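Side-chain contact in putative histidinol-phosphate aminotransferase (Burkholderia pseudomallei, PDB 3P1T), which probably transfers the amino group of L-histidinol phosphate to 2-oxoglutarate with pyridoxal 5'-phosphate as cofactor, a step of histidine biosynthesis: residues Y173-S178 with R245-H250. Residues are numbered along the deposited sequence; the frame is centred on the assembly and turned at random.
Sequences YVDYSS and RAREAH
The short 3-10 turn carrying Asp175 and Tyr176 faces the early part of helix 244-267, which bears their partners Arg247 and His250; the backbones stay well apart, with the CA atoms of Asp175 and Glu248 at 9.1 Å. Arg247 reaches over with CG anti to its N (chi1 -166°) and a bend at chi3, which brings the side of its guanidinium to Asp175. Both nitrogens settle on one oxygen: Arg247 NE lies 3.1 Å and Arg247 NH2 3.3 Å from Asp175 OD2. They come in on the syn side from one face of the carboxylate, about 30° out of its plane, while OD2 stays in the guanidinium plane. Ser199 OG also bonds OD2, and Asp244 takes NH1 of Arg247 in a second salt bridge. In this fold type I aminotransferase chain the turn follows strand 166-170 of the seven-stranded mixed sheet, so these bonds tie the loop beyond that strand to the long helix. Beside the salt bridge, Tyr176 OH meets His250 NE2 at 2.6 Å, a hydrogen bond in which either may donate. OH lies in the imidazole plane and NE2 in the phenol plane, yet the rings are turned 80° apart. Tyr176 O accepts a hydrogen bond from Arg258 NH1, farther along the helix.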
ATOM      1  N   TYR A 173      -4.007   2.095 -20.358  1.00 38.42           N
ATOM      2  CA  TYR A 173      -3.339   1.763 -21.618  1.00 38.94           C
ATOM      3  C   TYR A 173      -3.214   2.957 -22.586  1.00 42.44           C
ATOM      4  O   TYR A 173      -2.851   2.732 -23.738  1.00 43.73           O
ATOM      5  CB  TYR A 173      -4.095   0.598 -22.311  1.00 40.06           C
ATOM      6  CG  TYR A 173      -4.016  -0.684 -21.502  1.00 41.08           C
ATOM      7  CD1 TYR A 173      -2.857  -1.462 -21.495  1.00 43.07           C
ATOM      8  CD2 TYR A 173      -5.047  -1.051 -20.644  1.00 41.04           C
ATOM      9  CE1 TYR A 173      -2.737  -2.578 -20.663  1.00 44.30           C
ATOM     10  CE2 TYR A 173      -4.954  -2.190 -19.843  1.00 40.89           C
ATOM     11  CZ  TYR A 173      -3.796  -2.946 -19.850  1.00 48.95           C
ATOM     12  OH  TYR A 173      -3.708  -4.076 -19.072  1.00 51.76           O
ATOM     13  N   VAL A 174      -3.434   4.203 -22.127  1.00 38.23           N
ATOM     14  CA  VAL A 174      -3.395   5.405 -22.978  1.00 39.25           C
ATOM     15  C   VAL A 174      -2.015   5.602 -23.680  1.00 46.07           C
ATOM     16  O   VAL A 174      -1.991   6.146 -24.781  1.00 48.36           O
ATOM     17  CB  VAL A 174      -3.765   6.688 -22.187  1.00 42.69           C
ATOM     18  CG1 VAL A 174      -2.654   7.099 -21.213  1.00 42.55           C
ATOM     19  CG2 VAL A 174      -4.116   7.844 -23.123  1.00 42.76           C
ATOM     20  N   ASP A 175      -0.893   5.165 -23.078  1.00 42.05           N
ATOM     21  CA  ASP A 175       0.430   5.395 -23.675  1.00 42.40           C
ATOM     22  C   ASP A 175       0.651   4.608 -25.018  1.00 45.32           C
ATOM     23  O   ASP A 175       1.549   4.962 -25.792  1.00 44.55           O
ATOM     24  CB  ASP A 175       1.541   5.064 -22.675  1.00 44.08           C
ATOM     25  CG  ASP A 175       1.954   6.231 -21.769  1.00 58.58           C
ATOM     26  OD1 ASP A 175       1.351   7.339 -21.893  1.00 59.00           O
ATOM     27  OD2 ASP A 175       2.923   6.063 -20.989  1.00 63.60           O
ATOM     28  N   TYR A 176      -0.203   3.627 -25.324  1.00 40.78           N
ATOM     29  CA  TYR A 176      -0.120   2.891 -26.580  1.00 40.71           C
ATOM     30  C   TYR A 176      -1.220   3.351 -27.545  1.00 44.37           C
ATOM     31  O   TYR A 176      -1.418   2.720 -28.596  1.00 44.80           O
ATOM     32  CB  TYR A 176      -0.237   1.382 -26.311  1.00 41.12           C
ATOM     33  CG  TYR A 176       0.736   0.887 -25.264  1.00 41.18           C
ATOM     34  CD1 TYR A 176       2.099   0.769 -25.547  1.00 43.55           C
ATOM     35  CD2 TYR A 176       0.304   0.564 -23.983  1.00 39.35           C
ATOM     36  CE1 TYR A 176       3.001   0.331 -24.576  1.00 43.73           C
ATOM     37  CE2 TYR A 176       1.196   0.135 -23.007  1.00 38.89           C
ATOM     38  CZ  TYR A 176       2.539   0.008 -23.308  1.00 48.93           C
ATOM     39  OH  TYR A 176       3.393  -0.442 -22.334  1.00 50.73           O
ATOM     40  N   SER A 177      -1.950   4.433 -27.189  1.00 39.38           N
ATOM     41  CA  SER A 177      -3.073   4.898 -27.987  1.00 39.62           C
ATOM     42  C   SER A 177      -2.680   5.991 -29.013  1.00 48.97           C
ATOM     43  O   SER A 177      -1.496   6.347 -29.187  1.00 50.37           O
ATOM     44  CB  SER A 177      -4.183   5.425 -27.090  1.00 40.00           C
ATOM     45  OG  SER A 177      -3.841   6.691 -26.553  1.00 46.45           O
ATOM     46  N   SER A 178      -3.714   6.473 -29.728  1.00 46.81           N
ATOM     47  CA  SER A 178      -3.655   7.496 -30.769  1.00 47.66           C
ATOM     48  C   SER A 178      -4.079   8.854 -30.211  1.00 50.65           C
ATOM     49  O   SER A 178      -4.068   9.842 -30.942  1.00 51.68           O
ATOM     50  CB  SER A 178      -4.565   7.101 -31.933  1.00 52.04           C
ATOM     51  OG  SER A 178      -4.367   5.756 -32.334  1.00 64.62           O
ATOM     52  N   ARG A 245      13.171   8.889 -22.417  1.00 55.63           N
ATOM     53  CA  ARG A 245      13.878   8.327 -23.563  1.00 55.69           C
ATOM     54  C   ARG A 245      13.529   6.825 -23.715  1.00 56.64           C
ATOM     55  O   ARG A 245      13.069   6.427 -24.790  1.00 56.50           O
ATOM     56  CB  ARG A 245      15.398   8.559 -23.408  1.00 56.21           C
ATOM     57  CG  ARG A 245      16.268   8.214 -24.623  1.00 60.46           C
ATOM     58  CD  ARG A 245      17.732   8.567 -24.385  1.00 61.78           C
ATOM     59  N   ALA A 246      13.683   6.028 -22.632  1.00 50.54           N
ATOM     60  CA  ALA A 246      13.392   4.587 -22.611  1.00 48.89           C
ATOM     61  C   ALA A 246      11.896   4.297 -22.793  1.00 52.11           C
ATOM     62  O   ALA A 246      11.531   3.340 -23.481  1.00 52.54           O
ATOM     63  CB  ALA A 246      13.872   3.977 -21.308  1.00 48.88           C
ATOM     64  N   ARG A 247      11.044   5.111 -22.164  1.00 47.72           N
ATOM     65  CA  ARG A 247       9.597   4.967 -22.202  1.00 45.99           C
ATOM     66  C   ARG A 247       9.092   5.195 -23.622  1.00 49.63           C
ATOM     67  O   ARG A 247       8.299   4.385 -24.105  1.00 49.94           O
ATOM     68  CB  ARG A 247       8.962   5.940 -21.212  1.00 45.50           C
ATOM     69  CG  ARG A 247       7.511   5.659 -20.909  1.00 51.07           C
ATOM     70  CD  ARG A 247       6.985   6.589 -19.840  1.00 54.43           C
ATOM     71  NE  ARG A 247       5.736   7.206 -20.272  1.00 61.06           N
ATOM     72  CZ  ARG A 247       5.590   8.498 -20.545  1.00 71.76           C
ATOM     73  NH1 ARG A 247       6.594   9.339 -20.350  1.00 47.13           N
ATOM     74  NH2 ARG A 247       4.418   8.968 -20.953  1.00 69.45           N
ATOM     75  N   GLU A 248       9.598   6.233 -24.319  1.00 46.05           N
ATOM     76  CA  GLU A 248       9.203   6.534 -25.709  1.00 46.04           C
ATOM     77  C   GLU A 248       9.690   5.462 -26.690  1.00 48.52           C
ATOM     78  O   GLU A 248       8.984   5.168 -27.660  1.00 47.14           O
ATOM     79  CB  GLU A 248       9.710   7.905 -26.171  1.00 48.28           C
ATOM     80  CG  GLU A 248       8.942   9.083 -25.583  1.00 54.06           C
ATOM     81  CD  GLU A 248       7.466   9.230 -25.918  1.00 66.86           C
ATOM     82  OE1 GLU A 248       6.986   8.597 -26.888  1.00 70.51           O
ATOM     83  OE2 GLU A 248       6.797  10.032 -25.231  1.00 58.44           O
ATOM     84  N   ALA A 249      10.873   4.873 -26.420  1.00 45.46           N
ATOM     85  CA  ALA A 249      11.444   3.800 -27.241  1.00 46.05           C
ATOM     86  C   ALA A 249      10.604   2.512 -27.093  1.00 49.31           C
ATOM     87  O   ALA A 249      10.370   1.810 -28.081  1.00 49.09           O
ATOM     88  CB  ALA A 249      12.896   3.553 -26.848  1.00 47.12           C
ATOM     89  N   HIS A 250      10.105   2.245 -25.870  1.00 43.66           N
ATOM     90  CA  HIS A 250       9.254   1.096 -25.570  1.00 41.35           C
ATOM     91  C   HIS A 250       7.896   1.263 -26.257  1.00 46.97           C
ATOM     92  O   HIS A 250       7.380   0.298 -26.815  1.00 46.84           O
ATOM     93  CB  HIS A 250       9.097   0.914 -24.041  1.00 39.35           C
ATOM     94  CG  HIS A 250       7.875   0.161 -23.647  1.00 41.02           C
ATOM     95  ND1 HIS A 250       7.776  -1.200 -23.832  1.00 42.62           N
ATOM     96  CD2 HIS A 250       6.720   0.610 -23.106  1.00 41.64           C
ATOM     97  CE1 HIS A 250       6.573  -1.542 -23.395  1.00 40.51           C
ATOM     98  NE2 HIS A 250       5.900  -0.488 -22.954  1.00 40.44           N
TER